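Local coordinates for RNA-binding protein with serine-rich domain 1 (Homo sapiens, PDB 4A8X), which is an auxiliary component of the splicing-dependent exon junction complex and, through the RNA recognition motif present here, joins SAP18 and ACIN1 in the ASAP complex, at residues I9-N15 with I72-T78; P4-H8 with T80-W86. One frame throughout, in Å; residues are numbered along the deposited sequence.

Contact 1: residues I9-N15 with I72-T78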
loop_
_atom_site.group_PDB
_atom_site.type_symbol
_atom_site.label_atom_id
_atom_site.label_comp_id
_atom_site.label_asym_id
_atom_site.label_seq_id
_atom_site.Cartn_x
_atom_site.Cartn_y
_atom_site.Cartn_z
ATOM N N ILE A 9 -5.589 8.001 13.646
ATOM C CA ILE A 9 -4.931 7.980 12.343
ATOM C C ILE A 9 -5.820 7.258 11.328
ATOM O O ILE A 9 -6.201 6.110 11.551
ATOM C CB ILE A 9 -3.582 7.213 12.414
ATOM C CG1 ILE A 9 -2.704 7.743 13.547
ATOM C CG2 ILE A 9 -2.856 7.267 11.085
ATOM C CD1 ILE A 9 -2.505 9.273 13.544
ATOM N N GLY A 10 -6.139 7.932 10.219
ATOM C CA GLY A 10 -7.081 7.412 9.238
ATOM C C GLY A 10 -6.450 7.203 7.865
ATOM O O GLY A 10 -5.375 7.737 7.571
ATOM N N ARG A 11 -7.138 6.424 7.035
ATOM C CA ARG A 11 -6.724 6.149 5.652
ATOM C C ARG A 11 -5.439 5.311 5.559
ATOM O O ARG A 11 -4.611 5.506 4.683
ATOM C CB ARG A 11 -6.567 7.465 4.876
ATOM C CG ARG A 11 -7.870 8.269 4.656
ATOM C CD ARG A 11 -8.827 7.595 3.629
ATOM N NE ARG A 11 -8.252 7.474 2.274
ATOM C CZ ARG A 11 -8.595 6.545 1.370
ATOM N NH1 ARG A 11 -9.521 5.629 1.648
ATOM N NH2 ARG A 11 -7.990 6.516 0.181
ATOM N N LEU A 12 -5.277 4.375 6.471
ATOM C CA LEU A 12 -4.132 3.490 6.446
ATOM C C LEU A 12 -4.382 2.447 5.374
ATOM O O LEU A 12 -5.470 1.840 5.357
ATOM C CB LEU A 12 -3.965 2.810 7.815
ATOM C CG LEU A 12 -3.604 3.725 9.000
ATOM C CD1 LEU A 12 -3.425 2.946 10.334
ATOM C CD2 LEU A 12 -2.307 4.511 8.702
ATOM N N THR A 13 -3.415 2.216 4.484
ATOM C CA THR A 13 -3.565 1.134 3.526
ATOM C C THR A 13 -3.601 -0.244 4.186
ATOM O O THR A 13 -3.206 -0.407 5.354
ATOM C CB THR A 13 -2.498 1.128 2.430
ATOM O OG1 THR A 13 -1.322 0.535 2.929
ATOM C CG2 THR A 13 -2.224 2.532 1.900
ATOM N N ARG A 14 -4.072 -1.240 3.418
ATOM C CA ARG A 14 -4.090 -2.624 3.865
ATOM C C ARG A 14 -2.690 -3.238 4.070
ATOM O O ARG A 14 -2.559 -4.321 4.621
ATOM C CB ARG A 14 -4.934 -3.433 2.862
ATOM C CG ARG A 14 -5.112 -4.913 3.125
ATOM C CD ARG A 14 -6.395 -5.368 2.394
ATOM N NE ARG A 14 -7.579 -4.804 3.043
ATOM C CZ ARG A 14 -8.789 -4.755 2.498
ATOM N NH1 ARG A 14 -9.007 -5.220 1.266
ATOM N NH2 ARG A 14 -9.790 -4.234 3.188
ATOM N N ASN A 15 -1.627 -2.578 3.601
ATOM C CA ASN A 15 -0.272 -3.043 3.901
ATOM C C ASN A 15 0.212 -2.608 5.313
ATOM O O ASN A 15 1.197 -3.147 5.824
ATOM C CB ASN A 15 0.763 -2.460 2.901
ATOM C CG ASN A 15 0.680 -3.054 1.529
ATOM O OD1 ASN A 15 0.432 -4.254 1.352
ATOM N ND2 ASN A 15 0.904 -2.220 0.525
ATOM N N ILE A 72 1.583 7.627 4.276
ATOM C CA ILE A 72 2.044 6.313 4.715
ATOM C C ILE A 72 1.684 5.271 3.638
ATOM O O ILE A 72 0.525 5.196 3.199
ATOM C CB ILE A 72 1.452 5.897 6.081
ATOM C CG1 ILE A 72 1.741 6.931 7.205
ATOM C CG2 ILE A 72 1.990 4.470 6.464
ATOM C CD1 ILE A 72 1.230 6.525 8.634
ATOM N N ASP A 73 2.683 4.511 3.220
ATOM C CA ASP A 73 2.585 3.552 2.116
ATOM C C ASP A 73 1.891 4.109 0.885
ATOM O O ASP A 73 0.964 3.472 0.347
ATOM C CB ASP A 73 1.860 2.271 2.570
ATOM C CG ASP A 73 1.944 1.167 1.548
ATOM O OD1 ASP A 73 2.962 1.081 0.818
ATOM O OD2 ASP A 73 0.964 0.378 1.470
ATOM N N GLY A 74 2.299 5.309 0.465
ATOM C CA GLY A 74 1.880 5.881 -0.797
ATOM C C GLY A 74 0.514 6.515 -0.772
ATOM O O GLY A 74 -0.030 6.859 -1.811
ATOM N N GLN A 75 -0.048 6.658 0.417
ATOM C CA GLN A 75 -1.381 7.199 0.576
ATOM C C GLN A 75 -1.389 8.319 1.627
ATOM O O GLN A 75 -0.778 8.208 2.695
ATOM C CB GLN A 75 -2.357 6.074 0.990
ATOM C CG GLN A 75 -3.812 6.500 1.025
ATOM C CD GLN A 75 -4.729 5.317 0.855
ATOM O OE1 GLN A 75 -4.922 4.819 -0.268
ATOM N NE2 GLN A 75 -5.257 4.810 1.980
ATOM N N GLU A 76 -2.080 9.406 1.317
ATOM C CA GLU A 76 -2.263 10.487 2.275
ATOM C C GLU A 76 -3.167 10.065 3.459
ATOM O O GLU A 76 -4.206 9.422 3.274
ATOM C CB GLU A 76 -2.782 11.726 1.576
ATOM C CG GLU A 76 -2.958 12.927 2.496
ATOM C CD GLU A 76 -3.301 14.232 1.765
ATOM O OE1 GLU A 76 -2.836 14.443 0.611
ATOM O OE2 GLU A 76 -4.031 15.047 2.376
ATOM N N ILE A 77 -2.734 10.376 4.688
ATOM C CA ILE A 77 -3.463 9.932 5.899
ATOM C C ILE A 77 -4.046 11.150 6.627
ATOM O O ILE A 77 -3.686 12.285 6.338
ATOM C CB ILE A 77 -2.555 9.181 6.923
ATOM C CG1 ILE A 77 -1.447 10.111 7.418
ATOM C CG2 ILE A 77 -1.936 7.887 6.321
ATOM C CD1 ILE A 77 -0.926 9.730 8.789
ATOM N N THR A 78 -4.980 10.899 7.521
ATOM C CA THR A 78 -5.554 11.942 8.387
ATOM C C THR A 78 -5.046 11.695 9.821
ATOM O O THR A 78 -4.783 10.558 10.195
ATOM C CB THR A 78 -7.087 11.897 8.401
ATOM O OG1 THR A 78 -7.552 10.614 8.876
ATOM C CG2 THR A 78 -7.649 12.164 6.994
HETATM O O HOH W 1 -1.928 4.720 4.652
HETATM O O HOH W 2 -6.228 9.485 1.620
#
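Asp73 OD2 accepts two hydrogen bonds, from Thr13 OG1 at 2.7 Å and from Asn15 ND2 at 2.8 Å. Thr13 OG1 also accepts from Asn15 N (3.2 Å), forming an ST turn that holds both donors before the carboxylate; Asp73 OD1 is left to bind the backbone of Leu16 in the SAP18 chain. Gln75, long enough to span the gap, donates from NE2 to Arg11 O (2.9 Å). A water joins Arg11 O, Thr13 N and Ile72 O where the backbones diverge. Farther back, Gly10 and Thr78 form an antiparallel hydrogen-bonded pair (Gly10 N to Thr78 O 3.0 Å, Thr78 N to Gly10 O 3.2 Å); a CB on Gly10 would clash with Thr78 OG1. Beneath, Leu12 CD2 lies 4.1 Å from both Ile72 CD1 and Ile77 CG2, branched side chains filling the core, Leu12 and Ile72 against helix 18-26, Ile77 against helix 57-67. A type I' turn, Ile72 to Gln75, links the short strands 71-72 and 75-76, the beta-hairpin extension before the last main strand of an RRM.

Contact 2: residues P4-H8 with T80-W86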
loop_
_atom_site.group_PDB
_atom_site.type_symbol
_atom_site.label_atom_id
_atom_site.label_comp_id
_atom_site.label_asym_id
_atom_site.label_seq_id
_atom_site.Cartn_x
_atom_site.Cartn_y
_atom_site.Cartn_z
ATOM N N PRO A 4 -5.361 17.184 24.639
ATOM C CA PRO A 4 -5.462 15.735 24.426
ATOM C C PRO A 4 -4.104 15.094 24.189
ATOM O O PRO A 4 -3.203 15.771 23.687
ATOM C CB PRO A 4 -6.254 15.645 23.135
ATOM C CG PRO A 4 -5.900 16.901 22.379
ATOM C CD PRO A 4 -5.796 17.952 23.455
ATOM N N THR A 5 -3.983 13.805 24.499
ATOM C CA THR A 5 -2.783 13.022 24.167
ATOM C C THR A 5 -3.035 11.891 23.158
ATOM O O THR A 5 -2.091 11.263 22.673
ATOM C CB THR A 5 -2.233 12.371 25.424
ATOM O OG1 THR A 5 -3.285 11.641 26.046
ATOM C CG2 THR A 5 -1.697 13.436 26.425
ATOM N N LYS A 6 -4.298 11.634 22.840
ATOM C CA LYS A 6 -4.656 10.524 21.955
ATOM C C LYS A 6 -5.004 11.043 20.564
ATOM O O LYS A 6 -5.708 12.044 20.432
ATOM C CB LYS A 6 -5.829 9.755 22.546
ATOM C CG LYS A 6 -6.175 8.462 21.759
ATOM C CD LYS A 6 -7.514 7.836 22.253
ATOM C CE LYS A 6 -7.495 7.504 23.720
ATOM N NZ LYS A 6 -8.841 7.078 24.200
ATOM N N VAL A 7 -4.538 10.362 19.530
ATOM C CA VAL A 7 -4.827 10.764 18.155
ATOM C C VAL A 7 -5.403 9.588 17.329
ATOM O O VAL A 7 -4.997 8.428 17.525
ATOM C CB VAL A 7 -3.559 11.312 17.433
ATOM C CG1 VAL A 7 -2.867 12.450 18.263
ATOM C CG2 VAL A 7 -2.580 10.214 17.145
ATOM N N HIS A 8 -6.344 9.898 16.428
ATOM C CA HIS A 8 -6.885 8.913 15.469
ATOM C C HIS A 8 -6.125 9.084 14.152
ATOM O O HIS A 8 -6.005 10.192 13.621
ATOM C CB HIS A 8 -8.388 9.154 15.250
ATOM C CG HIS A 8 -9.008 8.285 14.194
ATOM N ND1 HIS A 8 -8.985 8.613 12.857
ATOM C CD2 HIS A 8 -9.691 7.116 14.284
ATOM C CE1 HIS A 8 -9.641 7.687 12.165
ATOM N NE2 HIS A 8 -10.069 6.760 13.004
ATOM N N THR A 80 -6.039 13.196 13.790
ATOM C CA THR A 80 -6.925 14.107 14.506
ATOM C C THR A 80 -6.973 13.783 15.993
ATOM O O THR A 80 -6.950 12.620 16.400
ATOM C CB THR A 80 -8.375 14.076 13.938
ATOM O OG1 THR A 80 -9.073 13.001 14.537
ATOM C CG2 THR A 80 -8.390 13.853 12.446
ATOM N N ALA A 81 -7.078 14.813 16.814
ATOM C CA ALA A 81 -7.111 14.618 18.260
ATOM C C ALA A 81 -8.391 13.950 18.673
ATOM O O ALA A 81 -9.463 14.188 18.107
ATOM C CB ALA A 81 -6.985 15.970 19.005
ATOM N N VAL A 82 -8.301 13.143 19.708
ATOM C CA VAL A 82 -9.457 12.424 20.203
ATOM C C VAL A 82 -9.577 12.521 21.699
ATOM O O VAL A 82 -8.620 12.262 22.430
ATOM C CB VAL A 82 -9.338 10.928 19.842
ATOM C CG1 VAL A 82 -10.383 10.082 20.630
ATOM C CG2 VAL A 82 -9.476 10.772 18.349
ATOM N N LEU A 83 -10.770 12.888 22.159
ATOM C CA LEU A 83 -11.077 12.919 23.574
ATOM C C LEU A 83 -12.181 11.895 23.837
ATOM O O LEU A 83 -13.371 12.207 23.720
ATOM C CB LEU A 83 -11.550 14.321 23.994
ATOM C CG LEU A 83 -10.532 15.462 24.022
ATOM C CD1 LEU A 83 -11.228 16.796 24.181
ATOM C CD2 LEU A 83 -9.531 15.287 25.147
ATOM N N ALA A 84 -11.794 10.683 24.217
ATOM C CA ALA A 84 -12.778 9.661 24.587
ATOM C C ALA A 84 -12.079 8.518 25.327
ATOM O O ALA A 84 -10.934 8.235 25.060
ATOM C CB ALA A 84 -13.462 9.136 23.353
ATOM N N PRO A 85 -12.770 7.876 26.276
ATOM C CA PRO A 85 -12.152 6.737 26.956
ATOM C C PRO A 85 -12.004 5.601 25.945
ATOM O O PRO A 85 -12.670 5.655 24.908
ATOM C CB PRO A 85 -13.164 6.371 28.041
ATOM C CG PRO A 85 -14.122 7.511 28.105
ATOM C CD PRO A 85 -14.124 8.136 26.749
ATOM N N TRP A 86 -11.173 4.600 26.221
ATOM C CA TRP A 86 -11.053 3.475 25.291
ATOM C C TRP A 86 -12.394 2.769 25.117
ATOM O O TRP A 86 -13.168 2.718 26.052
ATOM C CB TRP A 86 -10.038 2.498 25.813
ATOM C CG TRP A 86 -8.700 3.092 25.819
ATOM C CD1 TRP A 86 -7.994 3.510 26.908
ATOM C CD2 TRP A 86 -7.896 3.375 24.677
ATOM N NE1 TRP A 86 -6.778 4.012 26.514
ATOM C CE2 TRP A 86 -6.688 3.938 25.150
ATOM C CE3 TRP A 86 -8.065 3.185 23.302
ATOM C CZ2 TRP A 86 -5.669 4.328 24.300
ATOM C CZ3 TRP A 86 -7.047 3.572 22.459
ATOM C CH2 TRP A 86 -5.859 4.130 22.961
HETATM O O HOH W 3 -6.489 12.849 24.298
HETATM O O HOH W 4 -8.920 10.343 24.440
HETATM O O HOH W 5 -10.394 5.537 22.379
#
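Backbone hydrogen bonds zip the two segments together as antiparallel neighbours. His8 and Thr80 form a hydrogen-bonded pair, with His8 N to Thr80 O at 2.8 Å and Thr80 N to His8 O at 3.0 Å. Val7 and Ala81 follow as a non-hydrogen-bonded pair, and Val82 N then donates to Lys6 O at 2.9 Å. Beyond this the strands part, and a water bridges Lys6 N and Val82 O, 2.9 Å from each.

Apolar packing differs on the two faces. Val7 and Ala81 point to the helical side, where both touch Leu64 of helix 57-67; the small Ala81 methyl also leaves room for the Pro4 ring (Pro4 CG to Ala81 CB 3.7 Å), while Pro4 CB meets Leu83 CD2 at 3.9 Å. Lys6, His8, Thr80 and Val82 occupy the other face, with His8 CB 3.7 Å from Val82 CG2. These are the first and last strands of the RRM's beta-alpha-beta-beta-alpha-beta fold, and this face, away from the helices, is the one with which canonical RRMs bind RNA. Here the imidazole of His8 meets the rings of Tyr49 and Tyr51.

The charged interactions centre on Lys6. Its long aliphatic arm passes Val82 (Lys6 CD to Val82 CG1 4.0 Å) and carries NZ to Ala84 O, a short hydrogen bond of 2.5 Å. The ammonium also lies over the Trp86 ring in a cation-pi contact, NZ 3.9 Å from the six-membered-ring centroid, with Lys6 CE making a CH-pi contact at 3.8 Å. The broad indole suits this position, reaching back across the sheet to Met33 and Asp35 of strand 31-39.

How the contacts relate
From the N terminus, the chain enters the fold through 4-8, continues into 9-15, and returns to these segments only after both helices and the other strands have been built. Contact 1 closes the inner loop when 72-78 returns beside 9-15; contact 2 closes the outer one through 80-86, so the two nest without crossing. Both join strand 6-10 to strand 75-82, at different ends of the same antiparallel pairing, with centres about 18 Å apart on opposite sides of the chain's centre. Contact 1 lies at the end bound by SAP18 and the Hook-like chain, whereas contact 2 ties the C-terminal tail to the sheet at the end where no other chain of the assembly touches its segments.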